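Local coordinates for putative transcriptional regulator protein, LacI family (Rhizobium etli, PDB 3MIZ), which probably binds cis-regulatory DNA and regulates transcription, most likely as a repressor, like other members of the LacI family, at residues F16-D21 with I47-T52; M97-P102 with I111-Y116; R129-I134 with R197-M202. All coordinates share one frame; numbering follows the deposited sequence.

In the fold
From the N terminus the three contacts follow one another in series; none nests inside or crosses another. Interaction 1 closes first. It pairs strand 15-20 with strand 46-51 after the chain has passed through helix 30-42. Interaction 2 closes a short loop between 97-102 and 111-116, where the chain leaves the same sheet at strand 95-97, turns a corner, and goes on by strand 110-113 into helix 115-127. Interaction 3 follows that helix and closes the longest loop, joining 129-134, which leads into strand 134-138, to 197-202 at strand 200-203 of the other lobe. The centres of interactions 1 and 3 are about 42 Å apart, on opposite sides of the chain's centre. Interaction 2 lies nearest that centre.

Interaction 1: residues F16-D21 with I47-T52; sequences FGIITD and ILIANT
Ile-18 and Ile-49 lie side by side and point the same way from two neighbouring parallel strands. Ile-18 CD1 is 4.0 Å from Ile-49 CG1. Ile-18 has CG1 anti to its carbonyl carbon (chi1 -64°), and the extended branch crosses Ile-47 obliquely. There its CD1 meets Ile-47 CG2 at 3.5 Å, a tight contact for two carbons. Ile-47 is bent at chi2 (-62°), which brings its CD1 to 3.4 Å from Phe-16 CB. Helix 30-42 covers Ile-47 and Ile-49 on this face. On the other face, Ile-19 and Thr-52 cross at about a right angle, CG2 to CG2 at 3.7 Å, and Ile-19 and Ala-50 meet helix 56-68.

Thr-20 has OG1 anti to its backbone N, where it bonds to Val-77 O. Its CG2 is thereby turned to Asn-51 CB, 4.0 Å away. The Asn-51 carboxamide lies against Asp-21, and the residue also packs on Gln-37 of the second subunit. An alanine here would remove the carboxamide and would probably loosen both the fit against Thr-20 and Asp-21 and the packing on that subunit.

Five backbone hydrogen bonds hold the register. Phe-16 O, Ile-18 N and O, and Thr-20 N and O pair with Leu-48, Ala-50 and Thr-52. Ile-49 packs on Ile-49 of the second subunit. The arrangement is the beta-alpha-beta unit 15-20, 30-42, 46-51, which opens the N-terminal lobe of a periplasmic-binding-protein-like fold.

Interaction 2: residues M97-P102 with I111-Y116; sequences MINCRP and IEPDDY
Residues 111-116 run from strand 110-113 into helix 115-127, and so from one lobe to the other. This is consistent with a hinge crossover of the periplasmic-binding-protein-like fold. Residues 97-102 pass beside its start.

Backbone bonds come first. Ile-111 N gives a hydrogen bond to Met-97 O (3.0 Å); Met-97 is a selenomethionine. Asn-99 N gives one to Ile-111 O (2.9 Å), and this bond is nearly straight, with 173° at the hydrogen. Both donors lie in the plane of the carbonyl they meet. The two bonds flank Ile-98, which makes a parallel bridge with Ile-111. The chain then turns a corner at Ile-98 and Asn-99, and Asn-99 has a positive phi (78°). The pairing goes no further.

Packing contacts are few. Ile-98 and Ile-111 lie side by side, and Ile-98 CG1 is 3.9 Å from Ile-111 CG2. Ile-111 has CG1 anti to its backbone N, which sends that branch away from Ile-98. The residue packs on Leu-256 of helix 253-268 and Val-280 of strand 277-285. The polar side chain of Asn-99 comes across the Pro-113 ring at about a right angle.

Charge makes the third group. Arg-101 is bent at chi3, and Glu-112 lies over one face of its guanidinium, the two planes 62° apart. The salt bridge is long, 3.9 Å from Arg-101 NE to Glu-112 OE2, and no N-H points at the oxygen. The stronger partner of Glu-112 OE2 is Arg-81. Glu-112 OE1 rests 3.6 Å from Arg-101 CB. Cys-100 O is buried here without a hydrogen-bond partner, and Glu-112 CG sits 3.5 Å from it.

Interaction 3: residues R129-I134 with R197-M202; sequences RGHRRI and RPTAIM
Both ring nitrogens of His-131 have partners. ND1 makes a short, nearly straight hydrogen bond with Thr-199 OG1 (2.7 Å, 172°), and either atom could be the donor. The hydroxyl reaches the ring at its edge, near the ring plane. It is set there by the Thr-199 chi1 of 64°, which puts OG1 between the backbone N and the carbonyl carbon. His-131 NE2 is hydrogen-bonded to Ala-291 O. With both nitrogens bonded, the ring's rotation is fixed. One of its faces receives Ala-200 CB in a CH-pi contact, 3.7 Å from the His-131 ring centroid.

The backbone donor of Thr-199 is satisfied too. Thr-199 N gives a hydrogen bond to Arg-133 O (3.0 Å), in the plane of that carbonyl. The next amide does less well. Ala-200 N is buried and has no partner; Arg-133 O is 3.7 Å away.

The loop here leads into strand 134-138, which runs parallel to strand 200-203 in the sheet of the C-terminal lobe. Ile-134 bridges Ala-200, whose carbonyl, unlike its N, has a backbone hydrogen bond, with Gly-135. Ile-134 is bent at chi2, and its CD1 touches Ala-200 CB at 3.6 Å. Phe-153 of helix 144-160 packs on both Ile-134 and Met-202, a selenomethionine.

Arg-132 and Arg-133 lie at the surface. Arg-133 extends along the chain at Arg-197, its CD 4.0 Å from Arg-197 O, and makes a long, weak ion pair with Asp-196. Arg-132 NH1 bonds to Leu-127 O and also to His-131 O (3.0 Å), lying above the His-131 carbonyl plane.

Interaction 1: residues F16-D21 with I47-T52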
ATOM      1  N   PHE A  16     -20.966   0.409  11.975  1.00 17.33           N
ATOM      2  CA  PHE A  16     -20.846   1.413  10.925  1.00 18.04           C
ATOM      3  C   PHE A  16     -20.392   0.648   9.693  1.00 18.23           C
ATOM      4  O   PHE A  16     -19.610  -0.294   9.799  1.00 17.68           O
ATOM      5  CB  PHE A  16     -19.774   2.462  11.252  1.00 18.42           C
ATOM      6  CG  PHE A  16     -20.187   3.488  12.271  1.00 18.39           C
ATOM      7  CD1 PHE A  16     -21.445   3.463  12.856  1.00 20.41           C
ATOM      8  CD2 PHE A  16     -19.295   4.483  12.650  1.00 18.78           C
ATOM      9  CE1 PHE A  16     -21.807   4.418  13.807  1.00 19.58           C
ATOM     10  CE2 PHE A  16     -19.643   5.438  13.594  1.00 19.22           C
ATOM     11  CZ  PHE A  16     -20.904   5.407  14.176  1.00 19.32           C
ATOM     12  N   GLY A  17     -20.894   1.044   8.533  1.00 16.18           N
ATOM     13  CA  GLY A  17     -20.492   0.390   7.311  1.00 16.25           C
ATOM     14  C   GLY A  17     -19.664   1.372   6.510  1.00 14.63           C
ATOM     15  O   GLY A  17     -19.974   2.558   6.467  1.00 17.33           O
ATOM     16  N   ILE A  18     -18.594   0.889   5.901  1.00 14.77           N
ATOM     17  CA  ILE A  18     -17.751   1.746   5.070  1.00 13.79           C
ATOM     18  C   ILE A  18     -17.957   1.318   3.632  1.00 14.50           C
ATOM     19  O   ILE A  18     -17.782   0.149   3.296  1.00 13.16           O
ATOM     20  CB  ILE A  18     -16.250   1.565   5.367  1.00 14.69           C
ATOM     21  CG1 ILE A  18     -15.931   1.999   6.795  1.00 15.02           C
ATOM     22  CG2 ILE A  18     -15.421   2.394   4.355  1.00 15.62           C
ATOM     23  CD1 ILE A  18     -14.443   1.842   7.148  1.00 15.31           C
ATOM     24  N   ILE A  19     -18.349   2.251   2.778  1.00 15.39           N
ATOM     25  CA  ILE A  19     -18.515   1.913   1.377  1.00 15.35           C
ATOM     26  C   ILE A  19     -17.352   2.596   0.686  1.00 15.73           C
ATOM     27  O   ILE A  19     -17.265   3.821   0.668  1.00 16.92           O
ATOM     28  CB  ILE A  19     -19.860   2.424   0.813  1.00 16.72           C
ATOM     29  CG1 ILE A  19     -21.012   1.685   1.504  1.00 17.91           C
ATOM     30  CG2 ILE A  19     -19.906   2.221  -0.710  1.00 15.47           C
ATOM     31  CD1 ILE A  19     -22.388   2.041   0.984  1.00 19.98           C
ATOM     32  N   THR A  20     -16.431   1.803   0.158  1.00 14.75           N
ATOM     33  CA  THR A  20     -15.289   2.373  -0.527  1.00 15.12           C
ATOM     34  C   THR A  20     -15.299   1.967  -1.988  1.00 14.46           C
ATOM     35  O   THR A  20     -15.989   1.029  -2.365  1.00 12.76           O
ATOM     36  CB  THR A  20     -13.983   1.908   0.090  1.00 15.91           C
ATOM     37  OG1 THR A  20     -12.903   2.583  -0.561  1.00 20.62           O
ATOM     38  CG2 THR A  20     -13.817   0.395  -0.074  1.00 13.66           C
ATOM     39  N   ASP A  21     -14.523   2.666  -2.809  1.00 16.48           N
ATOM     40  CA  ASP A  21     -14.480   2.345  -4.227  1.00 17.82           C
ATOM     41  C   ASP A  21     -13.334   1.454  -4.708  1.00 21.93           C
ATOM     42  O   ASP A  21     -13.563   0.310  -5.099  1.00 21.94           O
ATOM     43  CB  ASP A  21     -14.526   3.629  -5.081  1.00 16.94           C
ATOM     44  CG  ASP A  21     -13.511   4.690  -4.643  1.00 18.16           C
ATOM     45  OD1 ASP A  21     -12.639   4.406  -3.795  1.00 13.85           O
ATOM     46  OD2 ASP A  21     -13.590   5.823  -5.171  1.00 17.75           O
ATOM     47  N   ILE A  47     -16.992  -2.258  12.568  1.00 15.63           N
ATOM     48  CA  ILE A  47     -16.912  -1.711  11.221  1.00 14.12           C
ATOM     49  C   ILE A  47     -16.933  -2.822  10.176  1.00 16.09           C
ATOM     50  O   ILE A  47     -16.189  -3.799  10.287  1.00 14.62           O
ATOM     51  CB  ILE A  47     -15.597  -0.890  11.047  1.00 16.49           C
ATOM     52  CG1 ILE A  47     -15.538   0.250  12.071  1.00 15.45           C
ATOM     53  CG2 ILE A  47     -15.489  -0.342   9.628  1.00 16.23           C
ATOM     54  CD1 ILE A  47     -16.654   1.278  11.943  1.00 17.78           C
ATOM     55  N   LEU A  48     -17.807  -2.674   9.181  1.00 13.44           N
ATOM     56  CA  LEU A  48     -17.914  -3.622   8.079  1.00 11.96           C
ATOM     57  C   LEU A  48     -17.602  -2.837   6.814  1.00 13.83           C
ATOM     58  O   LEU A  48     -18.180  -1.772   6.581  1.00 15.41           O
ATOM     59  CB  LEU A  48     -19.323  -4.205   7.979  1.00 15.01           C
ATOM     60  CG  LEU A  48     -19.674  -5.340   8.942  1.00 15.01           C
ATOM     61  CD1 LEU A  48     -21.134  -5.765   8.735  1.00 17.60           C
ATOM     62  CD2 LEU A  48     -18.734  -6.516   8.688  1.00 15.68           C
ATOM     63  N   ILE A  49     -16.697  -3.366   6.000  1.00 11.81           N
ATOM     64  CA  ILE A  49     -16.291  -2.703   4.767  1.00 12.46           C
ATOM     65  C   ILE A  49     -16.794  -3.410   3.497  1.00 13.24           C
ATOM     66  O   ILE A  49     -16.756  -4.634   3.406  1.00 11.01           O
ATOM     67  CB  ILE A  49     -14.746  -2.621   4.695  1.00 12.77           C
ATOM     68  CG1 ILE A  49     -14.195  -1.944   5.953  1.00 12.58           C
ATOM     69  CG2 ILE A  49     -14.322  -1.866   3.448  1.00 14.23           C
ATOM     70  CD1 ILE A  49     -12.658  -1.930   5.998  1.00 17.70           C
ATOM     71  N   ALA A  50     -17.265  -2.621   2.527  1.00 12.41           N
ATOM     72  CA  ALA A  50     -17.736  -3.141   1.241  1.00 12.06           C
ATOM     73  C   ALA A  50     -17.118  -2.271   0.144  1.00 11.32           C
ATOM     74  O   ALA A  50     -17.108  -1.051   0.258  1.00 11.80           O
ATOM     75  CB  ALA A  50     -19.259  -3.084   1.164  1.00 14.68           C
ATOM     76  N   ASN A  51     -16.617  -2.904  -0.912  1.00 12.92           N
ATOM     77  CA  ASN A  51     -15.971  -2.197  -2.020  1.00 13.72           C
ATOM     78  C   ASN A  51     -16.829  -2.273  -3.284  1.00 14.98           C
ATOM     79  O   ASN A  51     -17.288  -3.348  -3.654  1.00 14.34           O
ATOM     80  CB  ASN A  51     -14.596  -2.824  -2.286  1.00 17.89           C
ATOM     81  CG  ASN A  51     -13.673  -1.912  -3.092  1.00 21.54           C
ATOM     82  OD1 ASN A  51     -13.441  -0.760  -2.723  1.00 22.39           O
ATOM     83  ND2 ASN A  51     -13.128  -2.434  -4.187  1.00 21.58           N
ATOM     84  N   THR A  52     -17.028  -1.133  -3.940  1.00 13.79           N
ATOM     85  CA  THR A  52     -17.838  -1.054  -5.155  1.00 15.88           C
ATOM     86  C   THR A  52     -17.017  -1.332  -6.417  1.00 16.42           C
ATOM     87  O   THR A  52     -17.564  -1.715  -7.456  1.00 14.88           O
ATOM     88  CB  THR A  52     -18.451   0.352  -5.334  1.00 14.93           C
ATOM     89  OG1 THR A  52     -17.405   1.275  -5.657  1.00 13.38           O
ATOM     90  CG2 THR A  52     -19.153   0.812  -4.071  1.00 17.00           C
TER

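Interaction 2: residues M97-P102 with I111-Y116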
HETATM    1  N   MSE A  97     -19.456  11.587   4.071  1.00 11.59           N
HETATM    2  CA  MSE A  97     -18.486  11.311   3.013  1.00 12.57           C
HETATM    3  C   MSE A  97     -17.082  11.712   3.462  1.00 11.38           C
HETATM    4  O   MSE A  97     -16.900  12.760   4.072  1.00 14.27           O
HETATM    5  CB  MSE A  97     -18.876  12.075   1.738  1.00 13.60           C
HETATM    6  CG  MSE A  97     -20.200  11.599   1.144  1.00 17.41           C
HETATM    7 SE   MSE A  97     -20.786  12.668  -0.371  1.00 27.41          SE
HETATM    8  CE  MSE A  97     -19.495  12.059  -1.655  1.00 18.71           C
ATOM      9  N   ILE A  98     -16.099  10.864   3.171  1.00 11.42           N
ATOM     10  CA  ILE A  98     -14.715  11.144   3.551  1.00  9.35           C
ATOM     11  C   ILE A  98     -13.778  11.024   2.350  1.00 10.45           C
ATOM     12  O   ILE A  98     -13.747   9.988   1.675  1.00 11.70           O
ATOM     13  CB  ILE A  98     -14.225  10.176   4.647  1.00 10.08           C
ATOM     14  CG1 ILE A  98     -15.170  10.240   5.861  1.00  9.33           C
ATOM     15  CG2 ILE A  98     -12.796  10.567   5.073  1.00 10.43           C
ATOM     16  CD1 ILE A  98     -14.996   9.076   6.851  1.00 12.08           C
ATOM     17  N   ASN A  99     -13.027  12.093   2.106  1.00 11.07           N
ATOM     18  CA  ASN A  99     -12.055  12.196   1.008  1.00 12.44           C
ATOM     19  C   ASN A  99     -12.756  12.475  -0.316  1.00 14.66           C
ATOM     20  O   ASN A  99     -12.180  12.302  -1.395  1.00 16.23           O
ATOM     21  CB  ASN A  99     -11.231  10.908   0.882  1.00 13.36           C
ATOM     22  CG  ASN A  99      -9.886  11.146   0.214  1.00 12.77           C
ATOM     23  OD1 ASN A  99      -9.280  10.231  -0.341  1.00 18.19           O
ATOM     24  ND2 ASN A  99      -9.413  12.379   0.275  1.00 10.10           N
ATOM     25  N   CYS A 100     -14.007  12.905  -0.223  1.00 12.96           N
ATOM     26  CA  CYS A 100     -14.796  13.201  -1.395  1.00 12.52           C
ATOM     27  C   CYS A 100     -15.895  14.190  -1.039  1.00 14.39           C
ATOM     28  O   CYS A 100     -16.177  14.437   0.138  1.00 13.14           O
ATOM     29  CB  CYS A 100     -15.399  11.907  -1.967  1.00 11.55           C
ATOM     30  SG  CYS A 100     -16.352  10.904  -0.773  1.00 16.07           S
ATOM     31  N   ARG A 101     -16.501  14.764  -2.070  1.00 13.73           N
ATOM     32  CA  ARG A 101     -17.564  15.740  -1.906  1.00 16.84           C
ATOM     33  C   ARG A 101     -18.695  15.389  -2.873  1.00 14.29           C
ATOM     34  O   ARG A 101     -18.447  14.924  -3.988  1.00 13.67           O
ATOM     35  CB  ARG A 101     -17.014  17.135  -2.218  1.00 21.09           C
ATOM     36  CG  ARG A 101     -17.996  18.112  -2.831  1.00 27.79           C
ATOM     37  CD  ARG A 101     -17.257  19.337  -3.341  1.00 31.81           C
ATOM     38  NE  ARG A 101     -15.935  18.960  -3.841  1.00 37.75           N
ATOM     39  CZ  ARG A 101     -15.040  19.801  -4.351  1.00 38.19           C
ATOM     40  NH1 ARG A 101     -15.304  21.101  -4.450  1.00 37.98           N
ATOM     41  NH2 ARG A 101     -13.861  19.339  -4.741  1.00 36.63           N
ATOM     42  N   PRO A 102     -19.947  15.618  -2.461  1.00 15.89           N
ATOM     43  CA  PRO A 102     -21.071  15.305  -3.346  1.00 15.60           C
ATOM     44  C   PRO A 102     -21.125  16.252  -4.535  1.00 18.16           C
ATOM     45  O   PRO A 102     -20.689  17.400  -4.438  1.00 15.37           O
ATOM     46  CB  PRO A 102     -22.282  15.467  -2.433  1.00 17.24           C
ATOM     47  CG  PRO A 102     -21.848  16.580  -1.511  1.00 18.77           C
ATOM     48  CD  PRO A 102     -20.417  16.188  -1.184  1.00 15.78           C
ATOM     49  N   ILE A 111     -15.986  15.581   4.487  1.00 12.40           N
ATOM     50  CA  ILE A 111     -14.736  16.067   5.040  1.00 12.10           C
ATOM     51  C   ILE A 111     -13.624  15.585   4.105  1.00 11.97           C
ATOM     52  O   ILE A 111     -13.531  14.396   3.785  1.00 14.00           O
ATOM     53  CB  ILE A 111     -14.564  15.564   6.497  1.00 12.57           C
ATOM     54  CG1 ILE A 111     -13.338  16.215   7.133  1.00 13.59           C
ATOM     55  CG2 ILE A 111     -14.491  14.043   6.530  1.00 15.43           C
ATOM     56  CD1 ILE A 111     -13.289  16.085   8.667  1.00 13.30           C
ATOM     57  N   GLU A 112     -12.812  16.530   3.643  1.00 12.77           N
ATOM     58  CA  GLU A 112     -11.728  16.259   2.703  1.00 12.98           C
ATOM     59  C   GLU A 112     -10.423  16.935   3.110  1.00 14.93           C
ATOM     60  O   GLU A 112     -10.418  17.861   3.923  1.00 14.80           O
ATOM     61  CB  GLU A 112     -12.070  16.826   1.331  1.00 16.43           C
ATOM     62  CG  GLU A 112     -13.346  16.338   0.675  1.00 19.97           C
ATOM     63  CD  GLU A 112     -13.721  17.241  -0.484  1.00 24.25           C
ATOM     64  OE1 GLU A 112     -14.287  18.325  -0.226  1.00 25.71           O
ATOM     65  OE2 GLU A 112     -13.431  16.884  -1.643  1.00 25.78           O
ATOM     66  N   PRO A 113      -9.304  16.502   2.507  1.00 15.03           N
ATOM     67  CA  PRO A 113      -7.986  17.076   2.790  1.00 16.55           C
ATOM     68  C   PRO A 113      -7.841  18.288   1.872  1.00 17.66           C
ATOM     69  O   PRO A 113      -8.500  18.359   0.826  1.00 17.42           O
ATOM     70  CB  PRO A 113      -7.038  15.944   2.409  1.00 16.46           C
ATOM     71  CG  PRO A 113      -7.713  15.359   1.217  1.00 18.38           C
ATOM     72  CD  PRO A 113      -9.177  15.307   1.651  1.00 16.49           C
ATOM     73  N   ASP A 114      -6.985  19.234   2.240  1.00 16.43           N
ATOM     74  CA  ASP A 114      -6.804  20.432   1.432  1.00 17.67           C
ATOM     75  C   ASP A 114      -5.568  20.352   0.528  1.00 17.63           C
ATOM     76  O   ASP A 114      -4.513  20.892   0.862  1.00 16.87           O
ATOM     77  CB  ASP A 114      -6.690  21.650   2.348  1.00 17.99           C
ATOM     78  CG  ASP A 114      -7.051  22.942   1.652  1.00 17.11           C
ATOM     79  OD1 ASP A 114      -6.817  23.063   0.432  1.00 17.40           O
ATOM     80  OD2 ASP A 114      -7.556  23.850   2.344  1.00 22.19           O
ATOM     81  N   ASP A 115      -5.706  19.677  -0.610  1.00 15.83           N
ATOM     82  CA  ASP A 115      -4.620  19.534  -1.579  1.00 16.94           C
ATOM     83  C   ASP A 115      -4.029  20.875  -1.985  1.00 16.20           C
ATOM     84  O   ASP A 115      -2.814  21.027  -2.102  1.00 14.62           O
ATOM     85  CB  ASP A 115      -5.133  18.833  -2.838  1.00 17.30           C
ATOM     86  CG  ASP A 115      -5.435  17.382  -2.599  1.00 19.62           C
ATOM     87  OD1 ASP A 115      -4.566  16.542  -2.896  1.00 19.40           O
ATOM     88  OD2 ASP A 115      -6.530  17.087  -2.088  1.00 20.31           O
ATOM     89  N   TYR A 116      -4.902  21.840  -2.219  1.00 16.96           N
ATOM     90  CA  TYR A 116      -4.473  23.166  -2.636  1.00 15.22           C
ATOM     91  C   TYR A 116      -3.583  23.827  -1.581  1.00 15.44           C
ATOM     92  O   TYR A 116      -2.492  24.322  -1.889  1.00 14.47           O
ATOM     93  CB  TYR A 116      -5.703  24.037  -2.915  1.00 15.65           C
ATOM     94  CG  TYR A 116      -5.371  25.343  -3.599  1.00 15.72           C
ATOM     95  CD1 TYR A 116      -5.305  25.427  -4.984  1.00 15.89           C
ATOM     96  CD2 TYR A 116      -5.086  26.485  -2.856  1.00 18.00           C
ATOM     97  CE1 TYR A 116      -4.961  26.618  -5.614  1.00 16.54           C
ATOM     98  CE2 TYR A 116      -4.743  27.679  -3.477  1.00 16.88           C
ATOM     99  CZ  TYR A 116      -4.683  27.739  -4.853  1.00 17.69           C
ATOM    100  OH  TYR A 116      -4.338  28.921  -5.471  1.00 17.02           O
TER

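Interaction 3: residues R129-I134 with R197-M202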
ATOM      1  N   ARG A 129      13.278  29.166   0.610  1.00 22.64           N
ATOM      2  CA  ARG A 129      14.583  28.515   0.709  1.00 24.13           C
ATOM      3  C   ARG A 129      15.474  28.803  -0.503  1.00 22.40           C
ATOM      4  O   ARG A 129      16.313  27.977  -0.874  1.00 24.32           O
ATOM      5  CB  ARG A 129      14.427  26.997   0.877  1.00 27.25           C
ATOM      6  CG  ARG A 129      13.623  26.548   2.099  1.00 33.42           C
ATOM      7  CD  ARG A 129      14.222  27.049   3.391  1.00 37.27           C
ATOM      8  NE  ARG A 129      13.629  26.419   4.573  1.00 40.52           N
ATOM      9  CZ  ARG A 129      12.350  26.517   4.928  1.00 41.35           C
ATOM     10  NH1 ARG A 129      11.496  27.220   4.194  1.00 40.43           N
ATOM     11  NH2 ARG A 129      11.930  25.933   6.041  1.00 42.09           N
ATOM     12  N   GLY A 130      15.274  29.962  -1.123  1.00 20.74           N
ATOM     13  CA  GLY A 130      16.095  30.376  -2.253  1.00 20.20           C
ATOM     14  C   GLY A 130      15.861  29.824  -3.648  1.00 21.16           C
ATOM     15  O   GLY A 130      16.485  30.299  -4.597  1.00 20.89           O
ATOM     16  N   HIS A 131      14.974  28.844  -3.800  1.00 17.84           N
ATOM     17  CA  HIS A 131      14.738  28.259  -5.116  1.00 18.64           C
ATOM     18  C   HIS A 131      13.920  29.174  -6.021  1.00 19.03           C
ATOM     19  O   HIS A 131      12.900  29.733  -5.610  1.00 17.73           O
ATOM     20  CB  HIS A 131      14.057  26.894  -4.956  1.00 17.82           C
ATOM     21  CG  HIS A 131      14.871  25.914  -4.172  1.00 17.62           C
ATOM     22  ND1 HIS A 131      15.977  25.280  -4.696  1.00 15.44           N
ATOM     23  CD2 HIS A 131      14.768  25.494  -2.888  1.00 18.89           C
ATOM     24  CE1 HIS A 131      16.521  24.512  -3.769  1.00 18.76           C
ATOM     25  NE2 HIS A 131      15.809  24.623  -2.662  1.00 20.08           N
ATOM     26  N   ARG A 132      14.376  29.315  -7.261  1.00 18.61           N
ATOM     27  CA  ARG A 132      13.717  30.192  -8.219  1.00 20.97           C
ATOM     28  C   ARG A 132      13.422  29.478  -9.533  1.00 23.36           C
ATOM     29  O   ARG A 132      12.569  29.920 -10.307  1.00 26.27           O
ATOM     30  CB  ARG A 132      14.592  31.425  -8.458  1.00 20.98           C
ATOM     31  CG  ARG A 132      14.925  32.198  -7.180  1.00 19.61           C
ATOM     32  CD  ARG A 132      13.739  33.005  -6.685  1.00 18.08           C
ATOM     33  NE  ARG A 132      14.050  33.821  -5.510  1.00 17.25           N
ATOM     34  CZ  ARG A 132      13.933  33.405  -4.253  1.00 19.35           C
ATOM     35  NH1 ARG A 132      13.514  32.172  -3.995  1.00 15.34           N
ATOM     36  NH2 ARG A 132      14.223  34.227  -3.245  1.00 18.71           N
ATOM     37  N   ARG A 133      14.147  28.394  -9.789  1.00 22.07           N
ATOM     38  CA  ARG A 133      13.927  27.569 -10.974  1.00 23.70           C
ATOM     39  C   ARG A 133      13.377  26.273 -10.374  1.00 21.86           C
ATOM     40  O   ARG A 133      14.140  25.451  -9.862  1.00 19.45           O
ATOM     41  CB  ARG A 133      15.238  27.269 -11.701  1.00 26.74           C
ATOM     42  CG  ARG A 133      15.937  28.465 -12.316  1.00 32.35           C
ATOM     43  CD  ARG A 133      17.215  28.003 -13.005  1.00 37.34           C
ATOM     44  NE  ARG A 133      17.894  29.073 -13.732  1.00 42.84           N
ATOM     45  CZ  ARG A 133      19.043  28.917 -14.381  1.00 44.81           C
ATOM     46  NH1 ARG A 133      19.642  27.734 -14.393  1.00 46.40           N
ATOM     47  NH2 ARG A 133      19.593  29.940 -15.021  1.00 47.71           N
ATOM     48  N   ILE A 134      12.058  26.102 -10.424  1.00 19.09           N
ATOM     49  CA  ILE A 134      11.418  24.926  -9.835  1.00 17.98           C
ATOM     50  C   ILE A 134      10.760  24.007 -10.854  1.00 18.99           C
ATOM     51  O   ILE A 134      10.136  24.469 -11.809  1.00 18.52           O
ATOM     52  CB  ILE A 134      10.321  25.349  -8.829  1.00 20.24           C
ATOM     53  CG1 ILE A 134      10.863  26.410  -7.869  1.00 20.48           C
ATOM     54  CG2 ILE A 134       9.813  24.126  -8.072  1.00 17.91           C
ATOM     55  CD1 ILE A 134      11.962  25.916  -6.990  1.00 27.27           C
ATOM     56  N   ARG A 197      18.902  23.705 -15.628  1.00 31.56           N
ATOM     57  CA  ARG A 197      18.412  22.708 -14.674  1.00 28.75           C
ATOM     58  C   ARG A 197      17.733  23.283 -13.431  1.00 25.68           C
ATOM     59  O   ARG A 197      18.282  24.157 -12.768  1.00 23.68           O
ATOM     60  CB  ARG A 197      19.599  21.832 -14.250  1.00 30.57           C
ATOM     61  CG  ARG A 197      19.284  20.657 -13.349  1.00 31.60           C
ATOM     62  CD  ARG A 197      20.519  19.779 -13.181  1.00 32.54           C
ATOM     63  NE  ARG A 197      21.563  20.418 -12.380  1.00 34.34           N
ATOM     64  CZ  ARG A 197      22.846  20.062 -12.406  1.00 36.41           C
ATOM     65  NH1 ARG A 197      23.247  19.076 -13.196  1.00 36.51           N
ATOM     66  NH2 ARG A 197      23.732  20.688 -11.640  1.00 36.41           N
ATOM     67  N   PRO A 198      16.515  22.812 -13.104  1.00 23.16           N
ATOM     68  CA  PRO A 198      15.888  23.367 -11.898  1.00 21.09           C
ATOM     69  C   PRO A 198      16.673  22.955 -10.648  1.00 20.00           C
ATOM     70  O   PRO A 198      17.317  21.903 -10.635  1.00 21.45           O
ATOM     71  CB  PRO A 198      14.472  22.775 -11.933  1.00 21.97           C
ATOM     72  CG  PRO A 198      14.633  21.513 -12.731  1.00 21.39           C
ATOM     73  CD  PRO A 198      15.583  21.932 -13.828  1.00 22.07           C
ATOM     74  N   THR A 199      16.628  23.789  -9.612  1.00 17.54           N
ATOM     75  CA  THR A 199      17.339  23.512  -8.366  1.00 17.48           C
ATOM     76  C   THR A 199      16.469  22.720  -7.398  1.00 16.34           C
ATOM     77  O   THR A 199      16.965  22.142  -6.436  1.00 15.29           O
ATOM     78  CB  THR A 199      17.798  24.825  -7.670  1.00 19.64           C
ATOM     79  OG1 THR A 199      16.653  25.597  -7.288  1.00 19.06           O
ATOM     80  CG2 THR A 199      18.659  25.655  -8.617  1.00 18.82           C
ATOM     81  N   ALA A 200      15.165  22.706  -7.662  1.00 14.48           N
ATOM     82  CA  ALA A 200      14.217  21.976  -6.837  1.00 13.55           C
ATOM     83  C   ALA A 200      13.163  21.353  -7.744  1.00 14.81           C
ATOM     84  O   ALA A 200      12.800  21.927  -8.776  1.00 13.49           O
ATOM     85  CB  ALA A 200      13.548  22.915  -5.816  1.00 13.17           C
ATOM     86  N   ILE A 201      12.701  20.166  -7.376  1.00 12.66           N
ATOM     87  CA  ILE A 201      11.668  19.486  -8.157  1.00 12.70           C
ATOM     88  C   ILE A 201      10.597  19.006  -7.197  1.00 13.72           C
ATOM     89  O   ILE A 201      10.884  18.357  -6.185  1.00 13.15           O
ATOM     90  CB  ILE A 201      12.207  18.266  -8.949  1.00 11.10           C
ATOM     91  CG1 ILE A 201      13.131  18.740 -10.075  1.00 11.74           C
ATOM     92  CG2 ILE A 201      11.029  17.489  -9.590  1.00 12.76           C
ATOM     93  CD1 ILE A 201      13.756  17.612 -10.884  1.00 15.87           C
HETATM   94  N   MSE A 202       9.360  19.357  -7.508  1.00 14.65           N
HETATM   95  CA  MSE A 202       8.241  18.953  -6.681  1.00 15.86           C
HETATM   96  C   MSE A 202       7.615  17.778  -7.383  1.00 15.71           C
HETATM   97  O   MSE A 202       7.277  17.863  -8.563  1.00 13.54           O
HETATM   98  CB  MSE A 202       7.224  20.085  -6.552  1.00 16.06           C
HETATM   99  CG  MSE A 202       7.708  21.247  -5.722  1.00 23.18           C
HETATM  100 SE   MSE A 202       6.298  22.520  -5.421  1.00 31.08          SE
HETATM  101  CE  MSE A 202       5.275  21.567  -4.113  1.00 27.76           C
TER